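PDB 7A0M: TSC1 N-terminal domain from Chaetomium thermophilum, which probably binds lysosomal phosphoinositide lipids as part of TSC1, and so brings the TSC complex to the lysosome to regulate mTORC1. Local coordinates for residues 187-192 with 210-215; 194-199 with 226-231; 243-248 with 275-280; 254-259 with 327-332. All coordinates share one frame; numbering follows the deposited sequence.

Interaction 1: 187-192 with 210-215; sequences GFMNAL and CAFVNS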
# COMPACT_ATOMS: atom_id res chain seq x y z
N GLY B 187 -8.08 -23.89 -31.33
CA GLY B 187 -7.89 -25.31 -31.56
C GLY B 187 -6.79 -25.90 -30.69
O GLY B 187 -6.89 -27.06 -30.26
N PHE B 188 -5.74 -25.13 -30.43
CA PHE B 188 -4.67 -25.61 -29.56
C PHE B 188 -5.19 -25.90 -28.15
O PHE B 188 -4.82 -26.90 -27.53
CB PHE B 188 -3.53 -24.60 -29.50
CG PHE B 188 -2.40 -25.02 -28.61
CD1 PHE B 188 -1.41 -25.87 -29.07
CD2 PHE B 188 -2.33 -24.57 -27.30
CE1 PHE B 188 -0.36 -26.26 -28.25
CE2 PHE B 188 -1.29 -24.96 -26.47
CZ PHE B 188 -0.31 -25.80 -26.94
N MSE B 189 -6.06 -25.03 -27.64
CA MSE B 189 -6.52 -25.14 -26.26
C MSE B 189 -7.69 -26.11 -26.13
O MSE B 189 -7.90 -26.69 -25.06
CB MSE B 189 -6.89 -23.76 -25.72
CG MSE B 189 -5.67 -22.84 -25.59
SE MSE B 189 -6.07 -21.04 -24.97
CE MSE B 189 -6.97 -20.35 -26.55
N ASN B 190 -8.45 -26.30 -27.21
CA ASN B 190 -9.44 -27.37 -27.23
C ASN B 190 -8.77 -28.73 -27.18
O ASN B 190 -9.19 -29.62 -26.42
CB ASN B 190 -10.32 -27.25 -28.48
CG ASN B 190 -11.60 -26.48 -28.22
OD1 ASN B 190 -11.95 -25.57 -28.96
ND2 ASN B 190 -12.31 -26.86 -27.16
N ALA B 191 -7.72 -28.92 -27.99
CA ALA B 191 -7.00 -30.19 -27.99
C ALA B 191 -6.27 -30.42 -26.68
O ALA B 191 -6.17 -31.56 -26.21
CB ALA B 191 -6.03 -30.23 -29.17
N LEU B 192 -5.75 -29.35 -26.06
CA LEU B 192 -5.04 -29.50 -24.80
C LEU B 192 -5.98 -29.86 -23.66
O LEU B 192 -5.57 -30.53 -22.70
CB LEU B 192 -4.27 -28.22 -24.47
CG LEU B 192 -3.35 -28.28 -23.25
CD1 LEU B 192 -2.22 -29.27 -23.48
CD2 LEU B 192 -2.81 -26.90 -22.92
N CYS B 210 1.68 -23.08 -20.19
CA CYS B 210 2.55 -21.96 -19.82
C CYS B 210 3.51 -21.62 -20.96
O CYS B 210 3.71 -20.44 -21.27
CB CYS B 210 3.33 -22.29 -18.55
SG CYS B 210 2.30 -22.46 -17.07
N ALA B 211 4.10 -22.63 -21.59
CA ALA B 211 4.98 -22.39 -22.72
C ALA B 211 4.21 -21.78 -23.89
O ALA B 211 4.75 -20.93 -24.62
CB ALA B 211 5.67 -23.68 -23.15
N PHE B 212 2.96 -22.19 -24.08
CA PHE B 212 2.15 -21.64 -25.16
C PHE B 212 1.86 -20.16 -24.93
O PHE B 212 2.09 -19.33 -25.82
CB PHE B 212 0.84 -22.43 -25.28
CG PHE B 212 -0.08 -21.91 -26.35
CD1 PHE B 212 0.33 -21.88 -27.67
CD2 PHE B 212 -1.35 -21.45 -26.03
CE1 PHE B 212 -0.52 -21.40 -28.66
CE2 PHE B 212 -2.20 -20.98 -27.01
CZ PHE B 212 -1.78 -20.96 -28.33
N VAL B 213 1.36 -19.81 -23.75
CA VAL B 213 1.08 -18.41 -23.44
C VAL B 213 2.35 -17.58 -23.49
O VAL B 213 2.33 -16.41 -23.89
CB VAL B 213 0.37 -18.29 -22.08
CG1 VAL B 213 0.07 -16.84 -21.74
CG2 VAL B 213 -0.91 -19.11 -22.08
N ASN B 214 3.48 -18.17 -23.09
CA ASN B 214 4.74 -17.42 -23.09
C ASN B 214 5.24 -17.15 -24.50
O ASN B 214 5.96 -16.18 -24.73
CB ASN B 214 5.79 -18.17 -22.28
CG ASN B 214 6.97 -17.29 -21.90
OD1 ASN B 214 6.88 -16.50 -20.95
ND2 ASN B 214 8.07 -17.42 -22.62
N SER B 215 4.87 -18.00 -25.47
CA SER B 215 5.27 -17.81 -26.86
C SER B 215 4.55 -16.64 -27.52
O SER B 215 4.82 -16.35 -28.69
CB SER B 215 5.02 -19.09 -27.66
OG SER B 215 3.64 -19.39 -27.73
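Segments 187-192 and 210-215, on helices 185-196 and 199-214 that run broadly in opposite directions, come nearest at Phe188 and Phe212, whose CA atoms lie 9.0 Å apart. That spacing leaves room for two flat groups between the helices, and the contact is in essence one face-to-face aromatic stack. The two ring centroids are 4.0 Å apart and the planes are tilted by 28°, so the rings meet as a slightly opened wedge. They are also displaced: Phe188 CD2 stands over the centre of the Phe212 ring, whereas Phe212 CD1 lies above the Phe188 ring toward its rim. The tightest approach is between Phe188 CE2 and Phe212 CG, at 3.3 Å. In each residue CG is anti to the backbone N (chi1 179° in both), which sends the two side chains out between the helices so that they slide past each other from opposite directions. Met189, a selenomethionine, adds a lighter touch at about a right angle, its CG sitting 4.2 Å from Phe212 CE2. A leucine at Phe212 is likely to leave the Phe188 ring without its stacking partner and to open a gap beside Met189. The pair is sealed by further apolar groups: Leu145 of helix 142-153 and Leu208 pack on Phe188, and Pro217 on Phe212. All three touching residues are buried, close to the centre of the chain. Two successive helices joined by a short turn and glued along their inner faces by large apolar side chains form an antiparallel helical hairpin, the building element of an all-helical solenoid.

Interaction 2: 194-199 with 226-231; sequences AFVLRR and TPLFGN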
# COMPACT_ATOMS: atom_id res chain seq x y z
N ALA B 194 -8.33 -32.00 -23.49
CA ALA B 194 -8.47 -33.44 -23.32
C ALA B 194 -7.37 -34.01 -22.43
O ALA B 194 -7.62 -34.90 -21.61
CB ALA B 194 -8.46 -34.13 -24.68
N PHE B 195 -6.14 -33.51 -22.57
CA PHE B 195 -5.04 -33.97 -21.74
C PHE B 195 -5.06 -33.36 -20.34
O PHE B 195 -4.49 -33.95 -19.42
CB PHE B 195 -3.70 -33.66 -22.42
CG PHE B 195 -3.44 -34.49 -23.64
CD1 PHE B 195 -3.91 -34.09 -24.88
CD2 PHE B 195 -2.73 -35.68 -23.55
CE1 PHE B 195 -3.67 -34.86 -26.01
CE2 PHE B 195 -2.48 -36.45 -24.67
CZ PHE B 195 -2.96 -36.04 -25.90
N VAL B 196 -5.70 -32.20 -20.17
CA VAL B 196 -5.86 -31.64 -18.83
C VAL B 196 -6.84 -32.48 -18.01
O VAL B 196 -6.68 -32.62 -16.79
CB VAL B 196 -6.31 -30.17 -18.92
CG1 VAL B 196 -6.53 -29.59 -17.53
CG2 VAL B 196 -5.28 -29.35 -19.68
N LEU B 197 -7.84 -33.07 -18.66
CA LEU B 197 -8.82 -33.89 -17.95
C LEU B 197 -8.24 -35.20 -17.45
O LEU B 197 -8.82 -35.81 -16.55
CB LEU B 197 -10.03 -34.17 -18.85
CG LEU B 197 -10.90 -32.96 -19.18
CD1 LEU B 197 -11.94 -33.32 -20.23
CD2 LEU B 197 -11.57 -32.43 -17.93
N ARG B 198 -7.11 -35.64 -18.00
CA ARG B 198 -6.45 -36.85 -17.52
C ARG B 198 -5.44 -36.48 -16.43
O ARG B 198 -4.58 -35.63 -16.64
CB ARG B 198 -5.75 -37.58 -18.67
CG ARG B 198 -6.70 -38.26 -19.65
CD ARG B 198 -7.47 -39.41 -19.01
NE ARG B 198 -8.80 -39.00 -18.55
CZ ARG B 198 -9.17 -38.94 -17.28
NH1 ARG B 198 -8.31 -39.27 -16.32
NH2 ARG B 198 -10.40 -38.56 -16.96
N ARG B 199 -5.57 -37.14 -15.28
CA ARG B 199 -4.71 -36.83 -14.14
C ARG B 199 -3.25 -37.12 -14.46
O ARG B 199 -2.36 -36.32 -14.11
CB ARG B 199 -5.16 -37.64 -12.92
CG ARG B 199 -4.04 -38.00 -11.95
CD ARG B 199 -4.53 -38.98 -10.91
NE ARG B 199 -5.26 -40.09 -11.51
CZ ARG B 199 -4.69 -41.20 -11.96
NH1 ARG B 199 -3.38 -41.36 -11.87
NH2 ARG B 199 -5.44 -42.16 -12.49
N THR B 226 -13.81 -21.99 -24.77
CA THR B 226 -13.29 -23.35 -24.77
C THR B 226 -13.32 -23.85 -23.33
O THR B 226 -13.22 -23.04 -22.39
CB THR B 226 -11.86 -23.43 -25.35
OG1 THR B 226 -11.63 -24.75 -25.86
CG2 THR B 226 -10.82 -23.15 -24.28
N PRO B 227 -13.48 -25.16 -23.12
CA PRO B 227 -13.60 -25.68 -21.75
C PRO B 227 -12.31 -25.65 -20.94
O PRO B 227 -12.33 -26.05 -19.77
CB PRO B 227 -14.07 -27.13 -21.97
CG PRO B 227 -13.63 -27.47 -23.35
CD PRO B 227 -13.74 -26.20 -24.13
N LEU B 228 -11.19 -25.19 -21.51
CA LEU B 228 -9.92 -25.26 -20.79
C LEU B 228 -9.91 -24.37 -19.56
O LEU B 228 -9.40 -24.77 -18.50
CB LEU B 228 -8.76 -24.90 -21.73
CG LEU B 228 -7.37 -24.98 -21.09
CD1 LEU B 228 -7.14 -26.35 -20.49
CD2 LEU B 228 -6.29 -24.64 -22.11
N PHE B 229 -10.45 -23.15 -19.67
CA PHE B 229 -10.41 -22.21 -18.56
C PHE B 229 -11.12 -22.76 -17.33
O PHE B 229 -10.59 -22.69 -16.21
CB PHE B 229 -11.03 -20.87 -18.98
CG PHE B 229 -10.84 -19.78 -17.97
CD1 PHE B 229 -9.60 -19.19 -17.79
CD2 PHE B 229 -11.90 -19.34 -17.19
CE1 PHE B 229 -9.43 -18.18 -16.85
CE2 PHE B 229 -11.74 -18.34 -16.26
CZ PHE B 229 -10.50 -17.75 -16.09
N GLY B 230 -12.33 -23.31 -17.51
CA GLY B 230 -13.05 -23.89 -16.39
C GLY B 230 -12.32 -25.04 -15.73
O GLY B 230 -12.44 -25.23 -14.51
N ASN B 231 -11.56 -25.81 -16.50
CA ASN B 231 -10.83 -26.94 -15.93
C ASN B 231 -9.57 -26.49 -15.21
O ASN B 231 -9.11 -27.18 -14.29
CB ASN B 231 -10.50 -27.96 -17.02
CG ASN B 231 -11.69 -28.81 -17.40
OD1 ASN B 231 -12.50 -29.18 -16.55
ND2 ASN B 231 -11.82 -29.11 -18.69
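The carboxamide of Asn231 is the flat group that meets Leu197: CD2 of the leucine comes from above the amide plane, displaced past the end of the group, 3.4 Å from Asn231 ND2 and 3.7 Å from Asn231 OD1. The other flat group, the Phe229 ring, is turned away from this contact and meets Tyr266 and Phe259 edge-to-face. Leu197 reaches the amide because its CG sits beside the backbone N, anti to the carbonyl carbon (chi1 -68°), and the two side chains then cross at about a right angle. The amide gains its polar grip from ND2, which is hydrogen-bonded to Asn193 OD1 one turn back along helix 185-196. Deeper in, Val196 CG2 packs on Leu228 CD1 at 3.6 Å, with Ala205 and Phe206 also against the valine. Backbones are nearest at Val196 and Asn231, their CA atoms 7.4 Å apart. An alanine in place of Asn231 would probably leave Asn193 OD1 without this donor and Leu197 CD2 without the surface it rests on. The arrangement, the closing turn of one helix held by the first turn of a helix further along the chain, is typical of neighbouring layers in a helical solenoid.

Interaction 3: 243-248 with 275-280; sequences FTVNLA and ARLLFW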
# COMPACT_ATOMS: atom_id res chain seq x y z
N PHE B 243 2.24 -29.22 -6.29
CA PHE B 243 2.88 -28.95 -7.57
C PHE B 243 1.86 -28.70 -8.67
O PHE B 243 2.01 -27.77 -9.47
CB PHE B 243 3.80 -30.12 -7.94
CG PHE B 243 4.63 -29.87 -9.17
CD1 PHE B 243 5.80 -29.13 -9.10
CD2 PHE B 243 4.25 -30.40 -10.39
CE1 PHE B 243 6.56 -28.91 -10.23
CE2 PHE B 243 5.02 -30.19 -11.52
CZ PHE B 243 6.17 -29.44 -11.44
N THR B 244 0.81 -29.53 -8.73
CA THR B 244 -0.20 -29.38 -9.78
C THR B 244 -0.93 -28.05 -9.65
O THR B 244 -1.10 -27.32 -10.63
CB THR B 244 -1.18 -30.55 -9.73
OG1 THR B 244 -0.46 -31.78 -9.76
CG2 THR B 244 -2.13 -30.49 -10.92
N VAL B 245 -1.40 -27.74 -8.44
CA VAL B 245 -2.16 -26.51 -8.22
C VAL B 245 -1.30 -25.28 -8.52
O VAL B 245 -1.79 -24.28 -9.06
CB VAL B 245 -2.72 -26.47 -6.79
CG1 VAL B 245 -3.42 -25.16 -6.52
CG2 VAL B 245 -3.66 -27.65 -6.56
N ASN B 246 -0.01 -25.35 -8.18
CA ASN B 246 0.88 -24.22 -8.46
C ASN B 246 1.05 -24.01 -9.96
O ASN B 246 1.08 -22.86 -10.43
CB ASN B 246 2.23 -24.44 -7.79
CG ASN B 246 3.12 -23.22 -7.86
OD1 ASN B 246 2.84 -22.19 -7.24
ND2 ASN B 246 4.21 -23.32 -8.61
N LEU B 247 1.17 -25.09 -10.73
CA LEU B 247 1.21 -24.97 -12.18
C LEU B 247 -0.06 -24.33 -12.72
O LEU B 247 -0.01 -23.41 -13.54
CB LEU B 247 1.43 -26.35 -12.82
CG LEU B 247 2.85 -26.91 -12.79
CD1 LEU B 247 2.90 -28.24 -13.52
CD2 LEU B 247 3.82 -25.92 -13.41
N ALA B 248 -1.22 -24.82 -12.27
CA ALA B 248 -2.49 -24.24 -12.69
C ALA B 248 -2.58 -22.77 -12.31
O ALA B 248 -3.13 -21.96 -13.07
CB ALA B 248 -3.66 -25.01 -12.07
N ALA B 275 -8.85 -18.17 -1.25
CA ALA B 275 -9.05 -18.56 0.14
C ALA B 275 -8.60 -19.99 0.39
O ALA B 275 -8.04 -20.30 1.45
CB ALA B 275 -10.52 -18.38 0.53
N ARG B 276 -8.84 -20.89 -0.57
CA ARG B 276 -8.41 -22.27 -0.42
C ARG B 276 -6.89 -22.37 -0.36
O ARG B 276 -6.32 -23.04 0.50
CB ARG B 276 -8.95 -23.14 -1.56
CG ARG B 276 -8.60 -24.61 -1.39
CD ARG B 276 -8.55 -25.35 -2.71
NE ARG B 276 -8.34 -26.78 -2.51
CZ ARG B 276 -7.85 -27.61 -3.43
NH1 ARG B 276 -7.51 -27.15 -4.63
NH2 ARG B 276 -7.70 -28.89 -3.15
N LEU B 277 -6.21 -21.69 -1.29
CA LEU B 277 -4.75 -21.74 -1.33
C LEU B 277 -4.14 -21.01 -0.14
O LEU B 277 -3.02 -21.34 0.28
CB LEU B 277 -4.24 -21.15 -2.64
CG LEU B 277 -4.84 -21.75 -3.91
CD1 LEU B 277 -4.12 -21.25 -5.16
CD2 LEU B 277 -4.85 -23.27 -3.85
N LEU B 278 -4.85 -20.02 0.41
CA LEU B 278 -4.36 -19.32 1.59
C LEU B 278 -4.24 -20.26 2.79
O LEU B 278 -3.39 -20.05 3.66
CB LEU B 278 -5.28 -18.14 1.92
CG LEU B 278 -4.77 -17.11 2.92
CD1 LEU B 278 -3.50 -16.44 2.40
CD2 LEU B 278 -5.84 -16.08 3.22
N PHE B 279 -5.08 -21.29 2.86
CA PHE B 279 -5.06 -22.28 3.93
C PHE B 279 -4.56 -23.63 3.43
O PHE B 279 -5.06 -24.68 3.83
CB PHE B 279 -6.44 -22.44 4.56
CG PHE B 279 -6.83 -21.32 5.48
CD1 PHE B 279 -7.01 -20.04 5.00
CD2 PHE B 279 -7.00 -21.56 6.83
CE1 PHE B 279 -7.37 -19.01 5.85
CE2 PHE B 279 -7.36 -20.54 7.69
CZ PHE B 279 -7.54 -19.26 7.19
N TRP B 280 -3.56 -23.61 2.55
CA TRP B 280 -3.07 -24.85 1.96
C TRP B 280 -2.46 -25.78 3.01
O TRP B 280 -2.46 -27.00 2.82
CB TRP B 280 -2.04 -24.54 0.87
CG TRP B 280 -1.67 -25.74 0.05
CD1 TRP B 280 -0.49 -26.42 0.08
CD2 TRP B 280 -2.49 -26.40 -0.92
NE1 TRP B 280 -0.52 -27.46 -0.81
CE2 TRP B 280 -1.74 -27.47 -1.44
CE3 TRP B 280 -3.79 -26.19 -1.40
CZ2 TRP B 280 -2.24 -28.33 -2.41
CZ3 TRP B 280 -4.28 -27.04 -2.37
CH2 TRP B 280 -3.51 -28.10 -2.86
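Neighbouring helices of an all-helical solenoid, 242-255 and 267-278, run broadly in opposite directions and meet where Val245 fits among Leu277, Trp280 and Arg276. The valine carries the contact with both of its branches. Its CG1 rests against Leu277 CD2 at 3.6 Å, while its CG2 approaches Trp280 CH2 at 3.7 Å, obliquely to the indole. With CG1 anti to the backbone N (chi1 176°), that methyl is turned to Leu277 and CG2 to Trp280. Arg276 NH1 is a more distant neighbour of Val245 CG2, at 4.3 Å.

The receiving side is itself organised. The indole turns its edge to the guanidinium of Arg276: Trp280 CZ3 stands 3.8 Å above that group's plane, over its centre, and NH1 lies at the edge of the ring, in its plane. Both groups are held by polar bonds to the chain just before segment 243-248. Arg276 gives NH1 to the carbonyl of Leu236 and NH2 to that of Asp239, at the C-terminal end of helix 228-238, where a positive charge would be expected to suit the helix dipole. Trp280 NE1 bonds to Thr242 OG1 at the start of helix 242-255, which fixes the rotation of the indole, and Leu236 adds its own side chain against Val245.

Interaction 4: 254-259 with 327-332; sequences MLLPFF and FTILYG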
# COMPACT_ATOMS: atom_id res chain seq x y z
N MSE B 254 -1.03 -15.92 -15.76
CA MSE B 254 -0.58 -15.48 -17.07
C MSE B 254 -1.75 -15.17 -18.01
O MSE B 254 -1.62 -14.37 -18.93
CB MSE B 254 0.32 -16.55 -17.72
CG MSE B 254 1.62 -16.81 -16.98
SE MSE B 254 2.68 -18.24 -17.78
CE MSE B 254 3.24 -17.33 -19.41
N LEU B 255 -2.90 -15.80 -17.75
CA LEU B 255 -4.02 -15.71 -18.69
C LEU B 255 -4.89 -14.49 -18.42
O LEU B 255 -5.38 -13.85 -19.36
CB LEU B 255 -4.86 -16.98 -18.62
CG LEU B 255 -4.31 -18.23 -19.31
CD1 LEU B 255 -5.05 -19.46 -18.81
CD2 LEU B 255 -4.46 -18.09 -20.82
N LEU B 256 -5.09 -14.15 -17.14
CA LEU B 256 -6.02 -13.09 -16.79
C LEU B 256 -5.75 -11.74 -17.46
O LEU B 256 -6.72 -11.08 -17.86
CB LEU B 256 -6.06 -12.93 -15.26
CG LEU B 256 -6.64 -14.11 -14.48
CD1 LEU B 256 -6.62 -13.83 -12.99
CD2 LEU B 256 -8.06 -14.42 -14.96
N PRO B 257 -4.50 -11.27 -17.61
CA PRO B 257 -4.30 -9.97 -18.28
C PRO B 257 -4.75 -9.93 -19.73
O PRO B 257 -4.81 -8.84 -20.31
CB PRO B 257 -2.79 -9.75 -18.16
CG PRO B 257 -2.37 -10.56 -17.00
CD PRO B 257 -3.24 -11.78 -17.03
N PHE B 258 -5.08 -11.07 -20.34
CA PHE B 258 -5.54 -11.09 -21.72
C PHE B 258 -7.05 -10.99 -21.86
O PHE B 258 -7.55 -10.78 -22.97
CB PHE B 258 -5.05 -12.36 -22.43
CG PHE B 258 -3.57 -12.35 -22.73
CD1 PHE B 258 -2.66 -12.82 -21.80
CD2 PHE B 258 -3.11 -11.88 -23.94
CE1 PHE B 258 -1.30 -12.81 -22.08
CE2 PHE B 258 -1.76 -11.86 -24.23
CZ PHE B 258 -0.85 -12.33 -23.30
N PHE B 259 -7.80 -11.13 -20.76
CA PHE B 259 -9.24 -10.92 -20.79
C PHE B 259 -9.75 -10.47 -19.42
O PHE B 259 -10.63 -11.11 -18.84
CB PHE B 259 -9.97 -12.20 -21.23
CG PHE B 259 -9.41 -13.47 -20.63
CD1 PHE B 259 -8.36 -14.14 -21.23
CD2 PHE B 259 -9.95 -13.99 -19.46
CE1 PHE B 259 -7.85 -15.30 -20.68
CE2 PHE B 259 -9.45 -15.15 -18.91
CZ PHE B 259 -8.40 -15.81 -19.52
N PHE B 327 -2.55 -12.95 -5.49
CA PHE B 327 -3.10 -11.80 -4.78
C PHE B 327 -2.89 -10.52 -5.58
O PHE B 327 -3.80 -9.68 -5.69
CB PHE B 327 -2.46 -11.67 -3.40
CG PHE B 327 -3.02 -10.57 -2.55
CD1 PHE B 327 -2.60 -9.25 -2.71
CD2 PHE B 327 -3.97 -10.84 -1.57
CE1 PHE B 327 -3.13 -8.24 -1.92
CE2 PHE B 327 -4.49 -9.83 -0.78
CZ PHE B 327 -4.07 -8.53 -0.96
N THR B 328 -1.70 -10.35 -6.15
CA THR B 328 -1.39 -9.13 -6.89
C THR B 328 -2.30 -8.96 -8.10
O THR B 328 -2.81 -7.86 -8.36
CB THR B 328 0.08 -9.14 -7.32
OG1 THR B 328 0.92 -9.01 -6.17
CG2 THR B 328 0.37 -8.00 -8.29
N ILE B 329 -2.53 -10.04 -8.85
CA ILE B 329 -3.33 -9.92 -10.07
C ILE B 329 -4.81 -9.74 -9.73
O ILE B 329 -5.52 -9.02 -10.44
CB ILE B 329 -3.09 -11.13 -10.99
CG1 ILE B 329 -3.60 -10.84 -12.41
CG2 ILE B 329 -3.74 -12.40 -10.45
CD1 ILE B 329 -2.90 -9.66 -13.06
N LEU B 330 -5.29 -10.36 -8.65
CA LEU B 330 -6.67 -10.14 -8.24
C LEU B 330 -6.87 -8.73 -7.71
O LEU B 330 -7.84 -8.05 -8.06
CB LEU B 330 -7.07 -11.16 -7.17
CG LEU B 330 -7.18 -12.63 -7.58
CD1 LEU B 330 -7.51 -13.49 -6.36
CD2 LEU B 330 -8.24 -12.81 -8.66
N TYR B 331 -5.94 -8.26 -6.88
CA TYR B 331 -6.02 -6.90 -6.35
C TYR B 331 -5.79 -5.86 -7.44
O TYR B 331 -6.36 -4.76 -7.38
CB TYR B 331 -5.01 -6.72 -5.22
CG TYR B 331 -4.95 -5.33 -4.64
CD1 TYR B 331 -5.92 -4.88 -3.76
CD2 TYR B 331 -3.90 -4.47 -4.96
CE1 TYR B 331 -5.87 -3.61 -3.22
CE2 TYR B 331 -3.84 -3.20 -4.42
CZ TYR B 331 -4.82 -2.78 -3.55
OH TYR B 331 -4.76 -1.51 -3.02
N GLY B 332 -4.98 -6.19 -8.45
CA GLY B 332 -4.74 -5.24 -9.53
C GLY B 332 -5.93 -5.07 -10.45
O GLY B 332 -6.14 -3.97 -10.99
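Ile329 faces Leu256 and Pro257, and its side chain divides at CB into two arms that touch one residue each. The short arm, CG2, sits between the backbone N and the carbonyl carbon and meets Leu256 CD1 at 4.1 Å. The long arm leaves through CG1, anti to the backbone N (chi1 -164°), and bends at chi2 (61°), so that the terminal CD1 comes against the ring of Pro257, 4.1 Å from its CG. The two side chains cross there at about a right angle.

Leu256 and Pro257 belong to a 3-10 segment, 256-258, toward the end of helix 242-255, with a bond from Phe258 N to Leu255 O (3.0 Å). The contact thus joins the end of one solenoid helix to the middle of helix 323-333, with the CA atoms of Leu256 and Ile329 7.9 Å apart. Helix 402-410 closes over the same place: Ile405 and Ile406 pack on Pro257, and Cys409 on Ile329. Other side chains of helix 323-333 reach the second subunit, where Phe327 packs on Tyr383 and Tyr331 on Leu378 of that neighbouring copy.

Interactions 1, 2 and 4 are core contacts, whereas interaction 3 is only partly buried. Chemistry follows place: interaction 1, nearest the chain's centre, is aromatic; interaction 4 is purely aliphatic; interactions 2 and 3 mix apolar contacts with polar groups bonded to residues beyond their segments. Helix 185-196 serves both interaction 1 and interaction 2, their centres about 12 Å apart, and helix 242-255 serves both interaction 3 and interaction 4. Packing also links several of them: Met189 on Leu228 joins 1 and 2, where Asn190 and Thr226 probably share a hydrogen bond as well, Val213 on Leu255 joins 1 and 4, and Phe229 on Phe259 joins 2 and 4. Interaction 3 touches none of the other three.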